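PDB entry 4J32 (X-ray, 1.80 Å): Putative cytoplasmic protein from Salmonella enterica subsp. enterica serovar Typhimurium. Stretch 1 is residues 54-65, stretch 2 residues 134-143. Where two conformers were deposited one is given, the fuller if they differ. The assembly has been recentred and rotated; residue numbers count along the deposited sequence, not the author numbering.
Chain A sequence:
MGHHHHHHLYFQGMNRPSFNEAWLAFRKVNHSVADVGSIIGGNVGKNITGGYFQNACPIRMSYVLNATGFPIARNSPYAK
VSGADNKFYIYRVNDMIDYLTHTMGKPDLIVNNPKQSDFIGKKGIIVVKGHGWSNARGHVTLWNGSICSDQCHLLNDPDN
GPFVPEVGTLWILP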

# COMPACT_ATOMS: atom_id res chain seq x y z
N GLN A 54 2.85 8.80 16.09
CA GLN A 54 1.99 7.73 16.62
C GLN A 54 2.57 7.10 17.89
O GLN A 54 1.84 6.45 18.64
CB GLN A 54 1.79 6.64 15.54
CG GLN A 54 1.05 7.13 14.29
CD GLN A 54 -0.44 7.39 14.57
OE1 GLN A 54 -1.25 6.50 14.48
NE2 GLN A 54 -0.77 8.62 14.95
N ASN A 55 3.88 7.25 18.09
CA ASN A 55 4.55 6.72 19.29
C ASN A 55 4.68 7.83 20.34
O ASN A 55 5.50 8.73 20.20
CB ASN A 55 5.93 6.13 18.98
CG ASN A 55 6.55 5.42 20.20
OD1 ASN A 55 5.98 5.45 21.30
ND2 ASN A 55 7.69 4.77 20.00
N ALA A 56 3.82 7.77 21.36
CA ALA A 56 3.79 8.83 22.39
C ALA A 56 4.94 8.76 23.39
O ALA A 56 5.17 9.73 24.14
CB ALA A 56 2.43 8.85 23.09
N CYS A 57 5.67 7.64 23.39
CA CYS A 57 6.76 7.41 24.35
C CYS A 57 7.66 8.65 24.58
O CYS A 57 7.72 9.15 25.71
CB CYS A 57 7.56 6.15 23.97
SG CYS A 57 9.17 6.09 24.80
N PRO A 58 8.35 9.17 23.53
CA PRO A 58 9.24 10.30 23.81
C PRO A 58 8.53 11.61 24.14
O PRO A 58 9.09 12.47 24.82
CB PRO A 58 10.07 10.43 22.52
CG PRO A 58 9.20 9.87 21.45
CD PRO A 58 8.44 8.73 22.12
N ILE A 59 7.29 11.74 23.66
CA ILE A 59 6.51 12.93 23.92
C ILE A 59 6.09 12.94 25.39
O ILE A 59 6.12 13.99 26.05
CB ILE A 59 5.29 13.02 22.97
CG1 ILE A 59 5.77 13.02 21.50
CG2 ILE A 59 4.44 14.31 23.29
CD1 ILE A 59 4.66 12.89 20.42
N ARG A 60 5.73 11.77 25.93
CA ARG A 60 5.39 11.73 27.36
C ARG A 60 6.61 12.06 28.24
O ARG A 60 6.48 12.80 29.21
CB ARG A 60 4.80 10.39 27.78
CG ARG A 60 3.51 9.95 27.04
CD ARG A 60 2.99 8.65 27.66
NE ARG A 60 1.81 8.16 26.96
CZ ARG A 60 1.80 7.08 26.18
NH1 ARG A 60 2.91 6.35 25.99
NH2 ARG A 60 0.68 6.74 25.57
N MET A 61 7.77 11.51 27.90
CA MET A 61 9.00 11.81 28.63
C MET A 61 9.36 13.30 28.53
O MET A 61 9.80 13.92 29.51
CB MET A 61 10.13 10.90 28.15
CG MET A 61 10.04 9.47 28.71
SD MET A 61 9.95 9.39 30.51
CE MET A 61 11.50 10.19 30.97
N SER A 62 9.16 13.88 27.35
CA SER A 62 9.37 15.32 27.19
C SER A 62 8.44 16.14 28.11
O SER A 62 8.86 17.11 28.75
CB SER A 62 9.16 15.74 25.73
OG SER A 62 10.13 15.14 24.90
N TYR A 63 7.17 15.74 28.16
CA TYR A 63 6.22 16.38 29.05
C TYR A 63 6.71 16.33 30.51
O TYR A 63 6.70 17.35 31.21
CB TYR A 63 4.84 15.72 28.90
CG TYR A 63 3.75 16.35 29.75
CD1 TYR A 63 2.94 17.37 29.22
CD2 TYR A 63 3.49 15.90 31.05
CE1 TYR A 63 1.92 17.93 29.99
CE2 TYR A 63 2.47 16.47 31.83
CZ TYR A 63 1.70 17.48 31.29
OH TYR A 63 0.67 18.05 32.02
N VAL A 64 7.16 15.16 30.96
CA VAL A 64 7.73 15.00 32.32
C VAL A 64 8.85 16.01 32.58
O VAL A 64 8.85 16.72 33.60
CB VAL A 64 8.25 13.54 32.53
CG1 VAL A 64 9.15 13.43 33.80
CG2 VAL A 64 7.08 12.55 32.56
N LEU A 65 9.80 16.08 31.67
CA LEU A 65 10.94 17.00 31.85
C LEU A 65 10.47 18.47 31.87
O LEU A 65 10.86 19.27 32.74
CB LEU A 65 11.98 16.78 30.75
CG LEU A 65 12.61 15.37 30.78
CD1 LEU A 65 13.32 15.11 29.46
CD2 LEU A 65 13.57 15.23 31.96
N SER A 134 9.47 -3.35 15.55
CA SER A 134 9.62 -2.94 14.17
C SER A 134 9.62 -1.42 14.01
O SER A 134 9.83 -0.93 12.89
CB SER A 134 8.49 -3.55 13.35
OG SER A 134 8.67 -4.95 13.26
N ASN A 135 9.35 -0.69 15.08
CA ASN A 135 9.21 0.76 15.02
C ASN A 135 10.23 1.52 15.88
O ASN A 135 10.20 2.75 15.92
CB ASN A 135 7.78 1.17 15.43
CG ASN A 135 7.55 0.94 16.93
OD1 ASN A 135 7.84 -0.14 17.45
ND2 ASN A 135 7.07 1.97 17.63
N ALA A 136 11.09 0.79 16.59
CA ALA A 136 11.97 1.40 17.59
C ALA A 136 13.02 0.41 18.08
O ALA A 136 12.84 -0.80 17.97
CB ALA A 136 11.16 1.96 18.78
N ARG A 137 14.10 0.95 18.64
CA ARG A 137 15.18 0.14 19.19
C ARG A 137 15.00 -0.05 20.69
O ARG A 137 15.79 -0.72 21.35
CB ARG A 137 16.53 0.84 18.94
CG ARG A 137 17.09 0.79 17.52
CD ARG A 137 17.47 -0.59 17.14
NE ARG A 137 16.29 -1.19 16.52
CZ ARG A 137 16.02 -2.48 16.49
NH1 ARG A 137 16.81 -3.37 17.06
NH2 ARG A 137 14.90 -2.86 15.91
N GLY A 138 13.97 0.58 21.25
CA GLY A 138 13.84 0.55 22.70
C GLY A 138 12.70 1.39 23.19
O GLY A 138 11.84 1.80 22.40
N HIS A 139 12.70 1.65 24.50
CA HIS A 139 11.59 2.35 25.15
C HIS A 139 12.19 3.14 26.31
O HIS A 139 13.23 2.75 26.85
CB HIS A 139 10.56 1.34 25.69
CG HIS A 139 9.21 1.94 25.94
ND1 HIS A 139 8.38 2.38 24.93
CD2 HIS A 139 8.56 2.19 27.10
CE1 HIS A 139 7.27 2.87 25.46
NE2 HIS A 139 7.36 2.77 26.78
N VAL A 140 11.54 4.25 26.64
CA VAL A 140 11.94 5.11 27.77
C VAL A 140 10.68 5.41 28.55
O VAL A 140 9.67 5.84 27.97
CB VAL A 140 12.47 6.51 27.33
CG1 VAL A 140 13.22 7.20 28.50
CG2 VAL A 140 13.33 6.45 26.09
N THR A 141 10.72 5.19 29.87
CA THR A 141 9.54 5.44 30.71
C THR A 141 9.97 5.67 32.17
O THR A 141 11.16 5.76 32.46
CB THR A 141 8.48 4.30 30.58
OG1 THR A 141 7.23 4.71 31.16
CG2 THR A 141 8.96 3.02 31.19
N LEU A 142 8.99 5.80 33.07
CA LEU A 142 9.29 5.87 34.50
C LEU A 142 9.04 4.52 35.14
O LEU A 142 8.26 3.71 34.64
CB LEU A 142 8.44 6.95 35.20
CG LEU A 142 8.57 8.36 34.63
CD1 LEU A 142 7.70 9.26 35.45
CD2 LEU A 142 10.01 8.85 34.68
N TRP A 143 9.73 4.30 36.25
CA TRP A 143 9.71 3.04 36.97
C TRP A 143 9.66 3.38 38.45
O TRP A 143 10.48 4.17 38.94
CB TRP A 143 10.99 2.24 36.60
CG TRP A 143 11.27 1.05 37.46
CD1 TRP A 143 12.17 0.99 38.50
CD2 TRP A 143 10.67 -0.24 37.37
NE1 TRP A 143 12.17 -0.29 39.05
CE2 TRP A 143 11.26 -1.05 38.37
CE3 TRP A 143 9.71 -0.81 36.53
CZ2 TRP A 143 10.90 -2.39 38.56
CZ3 TRP A 143 9.35 -2.14 36.72
CH2 TRP A 143 9.95 -2.92 37.72
O HOH W 1 9.08 2.79 22.16
O HOH W 2 9.19 4.90 17.63
O HOH W 3 7.64 7.62 27.98

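The helix that includes Cys57 to Leu65 lies across the strand Gly138 to Trp143 with its axis 8.0 Å away and inclined at 37°, and the gap is filled by Cys57, Met61 and Val64 from the helix and His139, Val140 and Leu142 from the strand. Cys57, Met61 and Val64, spaced to recur on one helical face, all point toward the strand.

Cys57 is the most tightly fitted. Its sulfur settles over one face of the His139 ring, 4.0 Å from SG to the ring centroid, and meets the backbone of Val140: SG lies 3.2 Å from Val140 O and accepts a long hydrogen bond from Val140 N at 3.5 Å. A compact thiol thus reaches main chain where the backbones run near.

One turn on, Met61 bends through three m rotamers. Its CG packs 3.9 Å from Val140 CG1, while SD lies 4.0 Å from Thr141 CA and 4.2 Å from Leu142 CD2, so the folded chain follows the strand's relief. Farther along, Val64 CG2 touches Leu142 CD1 at 4.4 Å, a looser fit.

Water fills what side chains leave. One molecule donates to both Cys57 O and Val140 O, at 2.7 Å each. Before the helix, Asn55 OD1 caps Cys57 N at 3.0 Å, while Asn55 ND2 donates to two waters that link it to Asn135 O, Gly138 O and His139 ND1.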